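PDB 2R6H: NADH:ubiquinone oxidoreductase, Na translocating, F subunit from Porphyromonas gingivalis, which is a ferredoxin-reductase-like flavoprotein that pairs an FAD-binding antiparallel barrel with a domain of the NAD-binding family. Local coordinates for residues Ile24-Val29 and Thr102-Ile107; Ile47-Tyr52 and Ser129-Ser134; Trp75-Lys80 and Ile123-Ser128. One frame throughout, in Å; residues are numbered along the deposited sequence.

In the fold
All three contacts lie in the FAD-binding half of the chain and touch the same FAD. Interaction 1 is the most buried, a ladder of backbone hydrogen bonds between neighbouring strands of the six-stranded antiparallel sheet, and its outer strand meets the flavin. Interaction 2 joins another strand of that sheet to helix 127-132 by side-chain packing, with aromatic and proline contacts on a partly exposed side. Interaction 3, further out, sets the small sheet of strands 52-55 and 78-81 against the loop entering the same helix. A probable hydrogen bond between Y52 OH and I127 O joins interactions 2 and 3; F133 packs on V105 and K25 between interactions 1 and 2; interactions 1 and 3 do not touch.

Interaction 1 (Ile24-Val29 and Thr102-Ile107); sequences IKEFVV and TLNVRI. With FAD (flavin-adenine dinucleotide), chain H.
Four backbone hydrogen bonds zip strands 24-29 and 102-106 together as antiparallel neighbours. In the K25-V105 pair, V105 N to K25 O (3.0 Å) is nearly straight at 172° and lies in the carbonyl plane. The F27-L103 pair is closed by L103 N to F27 O (2.7 Å) and by F27 N to L103 O (2.9 Å), with both donors above the plane of the carbonyl they approach. Apolar contacts line the face carrying F27, L103 and V105: L103 CD1 reaches the edge of the F27 ring at CD2 (4.2 Å), and V105 CG2 meets F27 CB. I132 of helix 127-132 covers F27 and V105. On the other face the extended E26 chain crosses T102 obliquely, OE2 lying 3.6 Å from T102 CG2; the carboxylate is hydrogen-bonded to Y202. Polar bonds to the ligand leave the outer side of strand 102-106: FAD N3 donates to N104 O (2.8 Å), and R106 N donates to FAD O2 (3.1 Å) at 173°. N3 and O2 of the flavin are thus met by main-chain atoms, so this recognition probably depends on the strand's position, which the ladder to 24-29 helps to set.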
# COMPACT_ATOMS: atom_id res chain seq x y z
N ILE A 24 -8.06 0.96 -4.07
CA ILE A 24 -7.48 0.01 -3.12
C ILE A 24 -8.54 -0.55 -2.18
O ILE A 24 -9.15 0.18 -1.39
CB ILE A 24 -6.35 0.65 -2.33
CG1 ILE A 24 -5.45 1.41 -3.30
CG2 ILE A 24 -5.57 -0.43 -1.61
CD1 ILE A 24 -4.39 2.21 -2.63
N LYS A 25 -8.77 -1.86 -2.29
CA LYS A 25 -9.61 -2.57 -1.34
C LYS A 25 -8.77 -3.03 -0.17
O LYS A 25 -7.60 -3.42 -0.33
CB LYS A 25 -10.30 -3.76 -2.00
CG LYS A 25 -11.64 -3.42 -2.54
CD LYS A 25 -12.12 -4.46 -3.53
CE LYS A 25 -13.51 -4.10 -4.03
NZ LYS A 25 -14.44 -3.86 -2.90
N GLU A 26 -9.35 -2.97 1.02
CA GLU A 26 -8.73 -3.56 2.18
C GLU A 26 -9.23 -4.99 2.28
O GLU A 26 -10.36 -5.24 2.67
CB GLU A 26 -9.06 -2.79 3.44
CG GLU A 26 -8.21 -3.20 4.60
CD GLU A 26 -8.78 -2.76 5.91
OE1 GLU A 26 -10.01 -2.50 5.97
OE2 GLU A 26 -8.01 -2.65 6.88
N PHE A 27 -8.36 -5.92 1.88
CA PHE A 27 -8.72 -7.32 1.73
C PHE A 27 -8.27 -8.10 2.96
O PHE A 27 -7.08 -8.27 3.19
CB PHE A 27 -8.07 -7.86 0.46
CG PHE A 27 -8.35 -9.29 0.19
CD1 PHE A 27 -9.66 -9.76 0.17
CD2 PHE A 27 -7.32 -10.17 -0.08
CE1 PHE A 27 -9.92 -11.08 -0.09
CE2 PHE A 27 -7.58 -11.48 -0.34
CZ PHE A 27 -8.89 -11.94 -0.35
N VAL A 28 -9.23 -8.55 3.76
CA VAL A 28 -8.95 -9.11 5.07
C VAL A 28 -9.35 -10.59 5.16
O VAL A 28 -10.53 -10.94 5.05
CB VAL A 28 -9.69 -8.31 6.16
CG1 VAL A 28 -9.42 -8.88 7.53
CG2 VAL A 28 -9.29 -6.83 6.10
N VAL A 29 -8.36 -11.46 5.36
CA VAL A 29 -8.61 -12.90 5.38
C VAL A 29 -8.26 -13.52 6.74
O VAL A 29 -7.40 -13.00 7.45
CB VAL A 29 -7.83 -13.63 4.25
CG1 VAL A 29 -8.33 -13.17 2.87
CG2 VAL A 29 -6.33 -13.40 4.40
N THR A 102 -4.31 -8.81 7.00
CA THR A 102 -4.88 -7.71 6.25
C THR A 102 -4.03 -7.39 5.01
O THR A 102 -2.82 -7.31 5.11
CB THR A 102 -5.02 -6.45 7.13
OG1 THR A 102 -5.87 -6.74 8.24
CG2 THR A 102 -5.62 -5.34 6.35
N LEU A 103 -4.66 -7.22 3.86
CA LEU A 103 -3.92 -6.77 2.68
C LEU A 103 -4.49 -5.47 2.06
O LEU A 103 -5.63 -5.08 2.33
CB LEU A 103 -3.83 -7.90 1.65
CG LEU A 103 -3.30 -9.25 2.16
CD1 LEU A 103 -3.27 -10.28 1.05
CD2 LEU A 103 -1.93 -9.11 2.75
N ASN A 104 -3.68 -4.79 1.26
CA ASN A 104 -4.14 -3.64 0.49
C ASN A 104 -3.94 -3.92 -0.98
O ASN A 104 -2.81 -4.00 -1.43
CB ASN A 104 -3.32 -2.40 0.83
CG ASN A 104 -3.56 -1.92 2.22
OD1 ASN A 104 -4.41 -2.45 2.94
ND2 ASN A 104 -2.80 -0.91 2.62
N VAL A 105 -5.03 -4.04 -1.73
CA VAL A 105 -4.91 -4.40 -3.13
C VAL A 105 -5.33 -3.30 -4.08
O VAL A 105 -6.49 -2.88 -4.06
CB VAL A 105 -5.75 -5.62 -3.42
CG1 VAL A 105 -5.53 -6.07 -4.83
CG2 VAL A 105 -5.38 -6.71 -2.47
N ARG A 106 -4.39 -2.85 -4.90
CA ARG A 106 -4.66 -1.90 -5.98
C ARG A 106 -5.18 -2.67 -7.20
O ARG A 106 -4.50 -3.56 -7.72
CB ARG A 106 -3.37 -1.16 -6.34
CG ARG A 106 -3.42 -0.22 -7.56
CD ARG A 106 -4.10 1.08 -7.20
NE ARG A 106 -3.73 2.23 -8.04
CZ ARG A 106 -4.36 2.59 -9.15
NH1 ARG A 106 -5.40 1.88 -9.59
NH2 ARG A 106 -3.95 3.66 -9.84
N ILE A 107 -6.38 -2.35 -7.64
CA ILE A 107 -6.93 -2.97 -8.85
C ILE A 107 -6.15 -2.50 -10.09
O ILE A 107 -6.12 -1.31 -10.42
CB ILE A 107 -8.41 -2.65 -9.02
CG1 ILE A 107 -8.96 -3.37 -10.22
CG2 ILE A 107 -8.62 -1.17 -9.18
CD1 ILE A 107 -9.18 -4.82 -10.00
PA FAD H . -1.16 -8.32 -14.03
O1A FAD H . 0.18 -8.80 -13.49
O2A FAD H . -1.91 -9.35 -14.88
O5B FAD H . -0.97 -6.95 -14.89
C5B FAD H . -0.52 -5.76 -14.26
C4B FAD H . -0.86 -4.55 -15.12
O4B FAD H . -0.24 -4.66 -16.38
C3B FAD H . -2.35 -4.42 -15.36
O3B FAD H . -2.74 -3.10 -15.08
C2B FAD H . -2.55 -4.69 -16.83
O2B FAD H . -3.54 -3.84 -17.36
C1B FAD H . -1.18 -4.39 -17.41
N9A FAD H . -0.86 -5.12 -18.67
C8A FAD H . -0.98 -6.47 -18.93
N7A FAD H . -0.57 -6.70 -20.21
C5A FAD H . -0.18 -5.52 -20.77
C6A FAD H . 0.32 -5.18 -22.03
N6A FAD H . 0.41 -6.09 -23.00
N1A FAD H . 0.63 -3.85 -22.31
C2A FAD H . 0.45 -2.87 -21.35
N3A FAD H . -0.04 -3.22 -20.10
C4A FAD H . -0.36 -4.52 -19.81
N1 FAD H . 0.38 -5.03 -4.90
C2 FAD H . -0.59 -4.56 -4.05
O2 FAD H . -1.59 -4.05 -4.54
N3 FAD H . -0.41 -4.65 -2.68
C4 FAD H . 0.73 -5.23 -2.14
O4 FAD H . 0.94 -5.35 -0.92
C4X FAD H . 1.69 -5.71 -3.01
N5 FAD H . 2.83 -6.28 -2.48
C5X FAD H . 3.80 -6.75 -3.35
C6 FAD H . 4.95 -7.32 -2.81
C7 FAD H . 5.95 -7.80 -3.65
C7M FAD H . 7.17 -8.42 -3.03
C8 FAD H . 5.78 -7.71 -5.03
C8M FAD H . 6.84 -8.22 -5.95
C9 FAD H . 4.63 -7.14 -5.56
C9A FAD H . 3.63 -6.65 -4.73
N10 FAD H . 2.48 -6.08 -5.25
C10 FAD H . 1.52 -5.60 -4.39
C1' FAD H . 2.14 -6.13 -6.71
C2' FAD H . 1.26 -7.34 -6.95
O2' FAD H . 1.99 -8.50 -6.62
C3' FAD H . 0.80 -7.45 -8.40
O3' FAD H . 1.85 -7.16 -9.30
C4' FAD H . -0.38 -6.52 -8.63
O4' FAD H . -1.45 -7.05 -7.90
C5' FAD H . -0.77 -6.47 -10.10
O5' FAD H . -0.77 -7.79 -10.60
P FAD H . -2.06 -8.36 -11.36
O1P FAD H . -1.98 -9.87 -11.47
O2P FAD H . -3.31 -7.90 -10.66
O3P FAD H . -2.00 -7.69 -12.80

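Interaction 2 (Ile47-Tyr52 and Ser129-Ser134); sequences IKIPKY and SSYIFS. With FAD (flavin-adenine dinucleotide), chain H.
Helix 127-132, whose N-terminal end meets the FAD diphosphate, packs here against the end of strand 44-49 and the connection that follows it. The Y131 side chain carries most of the contact. With CG anti to the backbone N, its ring reaches P50 and meets it tip to tip. P50 CD lies over the centre of one ring face, 3.7 Å from both CE2 and CZ of Y131, a CH-pi contact only 13° off the ring normal. Y52 crosses Y131 obliquely, their ring planes at 42°. Its CG takes the crowded position between backbone N and carbonyl carbon, and the ring receives Y131 CB over one face, displaced toward the rim, with Y131 CB 3.7 Å from Y52 CE1. The Y52 hydroxyl then passes S130 CB and is hydrogen-bonded to I127 O, so that one tyrosine both packs on the helix and ties to its first turn. Deeper in, I49 CG1 runs past Y131 CD2 at 4.2 Å, and I47 CG1 approaches I132 CD1 more loosely. At the helix start S129 faces the cofactor: S129 N gives FAD O2P a bond of 2.6 Å at 163°, and S129 OG gives the same oxygen a second one of 2.9 Å. Two donors from one residue thus grip a phosphate oxygen, and the helix N-terminus would probably add to its stabilisation. A short helix closing one end of an antiparallel barrel and binding the diphosphate is characteristic of the FAD domain of ferredoxin-reductase-like flavoproteins.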
# COMPACT_ATOMS: atom_id res chain seq x y z
N ILE A 47 -1.14 -15.19 -2.99
CA ILE A 47 -2.47 -15.73 -3.25
C ILE A 47 -2.44 -16.63 -4.46
O ILE A 47 -1.78 -16.33 -5.45
CB ILE A 47 -3.49 -14.62 -3.54
CG1 ILE A 47 -3.35 -13.47 -2.55
CG2 ILE A 47 -4.91 -15.19 -3.49
CD1 ILE A 47 -3.52 -13.89 -1.12
N LYS A 48 -3.16 -17.75 -4.38
CA LYS A 48 -3.41 -18.54 -5.57
C LYS A 48 -4.60 -17.93 -6.28
O LYS A 48 -5.67 -17.79 -5.71
CB LYS A 48 -3.68 -20.02 -5.23
CG LYS A 48 -2.43 -20.89 -5.26
CD LYS A 48 -2.74 -22.39 -5.37
CE LYS A 48 -1.46 -23.23 -5.18
NZ LYS A 48 -1.72 -24.70 -5.25
N ILE A 49 -4.37 -17.52 -7.51
CA ILE A 49 -5.43 -17.07 -8.39
C ILE A 49 -5.74 -18.20 -9.37
O ILE A 49 -4.86 -18.64 -10.12
CB ILE A 49 -4.99 -15.83 -9.17
CG1 ILE A 49 -5.16 -14.57 -8.32
CG2 ILE A 49 -5.84 -15.67 -10.38
CD1 ILE A 49 -4.05 -14.35 -7.37
N PRO A 50 -7.00 -18.67 -9.39
CA PRO A 50 -7.39 -19.82 -10.21
C PRO A 50 -7.81 -19.39 -11.61
O PRO A 50 -7.80 -18.19 -11.91
CB PRO A 50 -8.62 -20.32 -9.46
CG PRO A 50 -9.31 -19.02 -9.14
CD PRO A 50 -8.19 -18.03 -8.80
N LYS A 51 -8.18 -20.36 -12.45
CA LYS A 51 -8.80 -20.03 -13.72
C LYS A 51 -10.14 -19.36 -13.39
O LYS A 51 -10.79 -19.75 -12.42
CB LYS A 51 -9.02 -21.29 -14.56
CG LYS A 51 -7.73 -21.97 -15.01
CD LYS A 51 -7.95 -23.15 -15.98
CE LYS A 51 -8.39 -22.67 -17.37
NZ LYS A 51 -8.33 -23.72 -18.44
N TYR A 52 -10.53 -18.36 -14.16
CA TYR A 52 -11.74 -17.63 -13.85
C TYR A 52 -12.13 -16.60 -14.89
O TYR A 52 -11.40 -16.32 -15.84
CB TYR A 52 -11.59 -16.94 -12.50
CG TYR A 52 -10.84 -15.64 -12.61
CD1 TYR A 52 -9.48 -15.58 -12.38
CD2 TYR A 52 -11.49 -14.47 -12.99
CE1 TYR A 52 -8.78 -14.40 -12.50
CE2 TYR A 52 -10.80 -13.28 -13.12
CZ TYR A 52 -9.45 -13.25 -12.87
OH TYR A 52 -8.75 -12.07 -13.00
N SER A 129 -5.26 -8.90 -9.29
CA SER A 129 -6.03 -7.86 -8.64
C SER A 129 -7.52 -7.97 -9.01
O SER A 129 -8.38 -7.80 -8.15
CB SER A 129 -5.47 -6.48 -8.96
OG SER A 129 -5.63 -6.20 -10.33
N SER A 130 -7.81 -8.27 -10.28
CA SER A 130 -9.19 -8.35 -10.75
C SER A 130 -9.96 -9.46 -10.06
O SER A 130 -11.16 -9.32 -9.86
CB SER A 130 -9.28 -8.53 -12.27
OG SER A 130 -8.71 -7.44 -12.96
N TYR A 131 -9.30 -10.56 -9.71
CA TYR A 131 -9.97 -11.67 -9.05
C TYR A 131 -10.22 -11.30 -7.61
O TYR A 131 -11.33 -11.46 -7.11
CB TYR A 131 -9.17 -12.99 -9.14
CG TYR A 131 -9.77 -14.14 -8.34
CD1 TYR A 131 -10.93 -14.79 -8.76
CD2 TYR A 131 -9.17 -14.59 -7.17
CE1 TYR A 131 -11.48 -15.84 -8.03
CE2 TYR A 131 -9.71 -15.64 -6.43
CZ TYR A 131 -10.86 -16.27 -6.87
OH TYR A 131 -11.38 -17.31 -6.13
N ILE A 132 -9.19 -10.80 -6.94
CA ILE A 132 -9.35 -10.40 -5.55
C ILE A 132 -10.50 -9.42 -5.39
O ILE A 132 -11.34 -9.57 -4.50
CB ILE A 132 -8.06 -9.80 -4.98
CG1 ILE A 132 -7.00 -10.89 -4.85
CG2 ILE A 132 -8.35 -9.17 -3.64
CD1 ILE A 132 -5.58 -10.38 -4.81
N PHE A 133 -10.56 -8.43 -6.27
CA PHE A 133 -11.63 -7.46 -6.21
C PHE A 133 -13.03 -8.06 -6.33
O PHE A 133 -14.01 -7.43 -5.95
CB PHE A 133 -11.45 -6.38 -7.28
CG PHE A 133 -10.86 -5.12 -6.74
CD1 PHE A 133 -9.57 -5.11 -6.23
CD2 PHE A 133 -11.59 -3.96 -6.74
CE1 PHE A 133 -9.03 -3.96 -5.73
CE2 PHE A 133 -11.04 -2.80 -6.23
CZ PHE A 133 -9.76 -2.80 -5.73
N SER A 134 -13.13 -9.27 -6.85
CA SER A 134 -14.44 -9.86 -6.99
C SER A 134 -14.82 -10.61 -5.73
O SER A 134 -15.95 -11.06 -5.59
CB SER A 134 -14.45 -10.82 -8.17
OG SER A 134 -13.72 -11.96 -7.81
PA FAD H . -1.16 -8.32 -14.03
O1A FAD H . 0.18 -8.80 -13.49
O2A FAD H . -1.91 -9.35 -14.88
O5B FAD H . -0.97 -6.95 -14.89
C5B FAD H . -0.52 -5.76 -14.26
C4B FAD H . -0.86 -4.55 -15.12
O4B FAD H . -0.24 -4.66 -16.38
C3B FAD H . -2.35 -4.42 -15.36
O3B FAD H . -2.74 -3.10 -15.08
C2B FAD H . -2.55 -4.69 -16.83
O2B FAD H . -3.54 -3.84 -17.36
C1B FAD H . -1.18 -4.39 -17.41
N9A FAD H . -0.86 -5.12 -18.67
C8A FAD H . -0.98 -6.47 -18.93
N7A FAD H . -0.57 -6.70 -20.21
C5A FAD H . -0.18 -5.52 -20.77
C6A FAD H . 0.32 -5.18 -22.03
N6A FAD H . 0.41 -6.09 -23.00
N1A FAD H . 0.63 -3.85 -22.31
C2A FAD H . 0.45 -2.87 -21.35
N3A FAD H . -0.04 -3.22 -20.10
C4A FAD H . -0.36 -4.52 -19.81
N1 FAD H . 0.38 -5.03 -4.90
C2 FAD H . -0.59 -4.56 -4.05
O2 FAD H . -1.59 -4.05 -4.54
N3 FAD H . -0.41 -4.65 -2.68
C4 FAD H . 0.73 -5.23 -2.14
O4 FAD H . 0.94 -5.35 -0.92
C4X FAD H . 1.69 -5.71 -3.01
N5 FAD H . 2.83 -6.28 -2.48
C5X FAD H . 3.80 -6.75 -3.35
C6 FAD H . 4.95 -7.32 -2.81
C7 FAD H . 5.95 -7.80 -3.65
C7M FAD H . 7.17 -8.42 -3.03
C8 FAD H . 5.78 -7.71 -5.03
C8M FAD H . 6.84 -8.22 -5.95
C9 FAD H . 4.63 -7.14 -5.56
C9A FAD H . 3.63 -6.65 -4.73
N10 FAD H . 2.48 -6.08 -5.25
C10 FAD H . 1.52 -5.60 -4.39
C1' FAD H . 2.14 -6.13 -6.71
C2' FAD H . 1.26 -7.34 -6.95
O2' FAD H . 1.99 -8.50 -6.62
C3' FAD H . 0.80 -7.45 -8.40
O3' FAD H . 1.85 -7.16 -9.30
C4' FAD H . -0.38 -6.52 -8.63
O4' FAD H . -1.45 -7.05 -7.90
C5' FAD H . -0.77 -6.47 -10.10
O5' FAD H . -0.77 -7.79 -10.60
P FAD H . -2.06 -8.36 -11.36
O1P FAD H . -1.98 -9.87 -11.47
O2P FAD H . -3.31 -7.90 -10.66
O3P FAD H . -2.00 -7.69 -12.80

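Interaction 3 (Trp75-Lys80 and Ile123-Ser128); sequences WSLTCK and IKPGIS. With FAD (flavin-adenine dinucleotide), chain H.
P125, from the loop that enters helix 127-132, and C79, from the short strand 78-80, form the tight part of this contact. P125 faces the strand, its CD 3.5 Å from T78 O. Its CG meets L77 CD2 at 4.1 Å, the two side chains sliding past each other in opposite directions. C79 SG, anti to the backbone N (chi1 -174°), reaches in among backbone atoms: I127 CA is 3.8 Å from C79 SG, and P125 O and G126 O are close by. L77, C79 and P125 are buried, with Y56 touching L77 and P125 and Y52 packing on C79. Toward solvent the packing thins to K124 against the main chain of K80. The K124 chain, bent at chi2, chi3 and chi4, curls back over the strand so that its CE lies 3.3 Å from K80 O; K80 itself is exposed, its side chain directed away and poorly ordered. The other side of segment 123-128 is spent on the cofactor. FAD O2B donates to K124 O (2.8 Å), and I127 N donates to FAD O2A (3.1 Å) at 157°, placing one backbone carbonyl on the adenosine ribose and one N-H on a phosphate. I123 CD1 approaches the adenine at N1A (3.6 Å), and I123 CG2 lies by C4A of the same ring. Within 123-128, K124 O and I127 N thus bond the ligand through the main chain, while the side chains of P125 and C79 join the loop to the small sheet behind it. Loop 123-126, passing along the ribose and leading into a helix start at the phosphates, is consistent with the cofactor site of the ferredoxin-reductase-like family.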
# COMPACT_ATOMS: atom_id res chain seq x y z
N TRP A 75 -16.53 0.13 -15.23
CA TRP A 75 -17.54 -0.90 -15.05
C TRP A 75 -17.69 -1.72 -16.31
O TRP A 75 -18.36 -2.76 -16.29
CB TRP A 75 -18.88 -0.27 -14.78
CG TRP A 75 -18.89 0.63 -13.63
CD1 TRP A 75 -19.02 1.99 -13.66
CD2 TRP A 75 -18.79 0.27 -12.25
NE1 TRP A 75 -19.01 2.48 -12.39
CE2 TRP A 75 -18.86 1.44 -11.50
CE3 TRP A 75 -18.65 -0.95 -11.58
CZ2 TRP A 75 -18.79 1.46 -10.12
CZ3 TRP A 75 -18.58 -0.94 -10.21
CH2 TRP A 75 -18.65 0.25 -9.49
N SER A 76 -17.10 -1.25 -17.40
CA SER A 76 -17.21 -1.96 -18.66
C SER A 76 -16.09 -2.97 -18.86
O SER A 76 -16.16 -3.80 -19.77
CB SER A 76 -17.27 -0.99 -19.81
OG SER A 76 -18.61 -0.70 -20.10
N LEU A 77 -15.06 -2.91 -18.01
CA LEU A 77 -13.96 -3.88 -18.09
C LEU A 77 -14.41 -5.31 -17.80
O LEU A 77 -15.38 -5.53 -17.06
CB LEU A 77 -12.85 -3.46 -17.14
CG LEU A 77 -12.09 -2.23 -17.64
CD1 LEU A 77 -11.27 -1.59 -16.54
CD2 LEU A 77 -11.20 -2.59 -18.84
N THR A 78 -13.74 -6.29 -18.40
CA THR A 78 -13.88 -7.70 -18.02
C THR A 78 -12.49 -8.35 -17.99
O THR A 78 -11.57 -7.81 -18.58
CB THR A 78 -14.79 -8.50 -18.96
OG1 THR A 78 -14.31 -8.37 -20.30
CG2 THR A 78 -16.21 -8.03 -18.89
N CYS A 79 -12.35 -9.47 -17.30
CA CYS A 79 -11.05 -10.14 -17.21
C CYS A 79 -11.14 -11.67 -17.17
O CYS A 79 -11.79 -12.24 -16.30
CB CYS A 79 -10.25 -9.64 -16.00
SG CYS A 79 -8.55 -10.29 -15.89
N LYS A 80 -10.48 -12.32 -18.12
CA LYS A 80 -10.43 -13.78 -18.21
C LYS A 80 -9.03 -14.30 -17.87
O LYS A 80 -8.04 -13.91 -18.48
CB LYS A 80 -10.82 -14.21 -19.63
CG LYS A 80 -10.98 -15.70 -19.83
CD LYS A 80 -12.45 -16.07 -20.00
CE LYS A 80 -12.67 -17.59 -19.98
NZ LYS A 80 -12.12 -18.30 -21.19
N ILE A 123 -6.23 -4.74 -24.32
CA ILE A 123 -5.28 -4.98 -23.24
C ILE A 123 -6.01 -5.42 -21.98
O ILE A 123 -6.92 -4.74 -21.51
CB ILE A 123 -4.45 -3.74 -22.94
CG1 ILE A 123 -3.39 -3.56 -24.01
CG2 ILE A 123 -3.80 -3.86 -21.59
CD1 ILE A 123 -2.44 -2.44 -23.69
N LYS A 124 -5.60 -6.57 -21.45
CA LYS A 124 -6.22 -7.17 -20.28
C LYS A 124 -5.89 -6.41 -19.01
O LYS A 124 -4.78 -5.92 -18.85
CB LYS A 124 -5.77 -8.62 -20.11
CG LYS A 124 -6.68 -9.68 -20.71
CD LYS A 124 -6.65 -10.96 -19.86
CE LYS A 124 -6.25 -12.20 -20.67
NZ LYS A 124 -7.21 -12.59 -21.77
N PRO A 125 -6.87 -6.31 -18.09
CA PRO A 125 -6.59 -5.83 -16.74
C PRO A 125 -5.79 -6.88 -15.98
O PRO A 125 -5.55 -7.96 -16.52
CB PRO A 125 -7.99 -5.68 -16.12
CG PRO A 125 -8.93 -5.64 -17.28
CD PRO A 125 -8.30 -6.49 -18.34
N GLY A 126 -5.40 -6.56 -14.76
CA GLY A 126 -4.59 -7.44 -13.94
C GLY A 126 -5.31 -8.69 -13.50
O GLY A 126 -6.29 -8.61 -12.76
N ILE A 127 -4.83 -9.86 -13.92
CA ILE A 127 -5.56 -11.10 -13.68
C ILE A 127 -5.68 -11.41 -12.20
O ILE A 127 -6.60 -12.10 -11.78
CB ILE A 127 -4.98 -12.33 -14.46
CG1 ILE A 127 -3.77 -12.89 -13.74
CG2 ILE A 127 -4.64 -11.99 -15.90
CD1 ILE A 127 -4.11 -14.03 -12.85
N SER A 128 -4.76 -10.91 -11.39
CA SER A 128 -4.82 -11.18 -9.97
C SER A 128 -5.67 -10.15 -9.23
O SER A 128 -6.67 -10.49 -8.59
CB SER A 128 -3.42 -11.23 -9.38
OG SER A 128 -3.48 -11.26 -7.97
PA FAD H . -1.16 -8.32 -14.03
O1A FAD H . 0.18 -8.80 -13.49
O2A FAD H . -1.91 -9.35 -14.88
O5B FAD H . -0.97 -6.95 -14.89
C5B FAD H . -0.52 -5.76 -14.26
C4B FAD H . -0.86 -4.55 -15.12
O4B FAD H . -0.24 -4.66 -16.38
C3B FAD H . -2.35 -4.42 -15.36
O3B FAD H . -2.74 -3.10 -15.08
C2B FAD H . -2.55 -4.69 -16.83
O2B FAD H . -3.54 -3.84 -17.36
C1B FAD H . -1.18 -4.39 -17.41
N9A FAD H . -0.86 -5.12 -18.67
C8A FAD H . -0.98 -6.47 -18.93
N7A FAD H . -0.57 -6.70 -20.21
C5A FAD H . -0.18 -5.52 -20.77
C6A FAD H . 0.32 -5.18 -22.03
N6A FAD H . 0.41 -6.09 -23.00
N1A FAD H . 0.63 -3.85 -22.31
C2A FAD H . 0.45 -2.87 -21.35
N3A FAD H . -0.04 -3.22 -20.10
C4A FAD H . -0.36 -4.52 -19.81
N1 FAD H . 0.38 -5.03 -4.90
C2 FAD H . -0.59 -4.56 -4.05
O2 FAD H . -1.59 -4.05 -4.54
N3 FAD H . -0.41 -4.65 -2.68
C4 FAD H . 0.73 -5.23 -2.14
O4 FAD H . 0.94 -5.35 -0.92
C4X FAD H . 1.69 -5.71 -3.01
N5 FAD H . 2.83 -6.28 -2.48
C5X FAD H . 3.80 -6.75 -3.35
C6 FAD H . 4.95 -7.32 -2.81
C7 FAD H . 5.95 -7.80 -3.65
C7M FAD H . 7.17 -8.42 -3.03
C8 FAD H . 5.78 -7.71 -5.03
C8M FAD H . 6.84 -8.22 -5.95
C9 FAD H . 4.63 -7.14 -5.56
C9A FAD H . 3.63 -6.65 -4.73
N10 FAD H . 2.48 -6.08 -5.25
C10 FAD H . 1.52 -5.60 -4.39
C1' FAD H . 2.14 -6.13 -6.71
C2' FAD H . 1.26 -7.34 -6.95
O2' FAD H . 1.99 -8.50 -6.62
C3' FAD H . 0.80 -7.45 -8.40
O3' FAD H . 1.85 -7.16 -9.30
C4' FAD H . -0.38 -6.52 -8.63
O4' FAD H . -1.45 -7.05 -7.90
C5' FAD H . -0.77 -6.47 -10.10
O5' FAD H . -0.77 -7.79 -10.60
P FAD H . -2.06 -8.36 -11.36
O1P FAD H . -1.98 -9.87 -11.47
O2P FAD H . -3.31 -7.90 -10.66
O3P FAD H . -2.00 -7.69 -12.80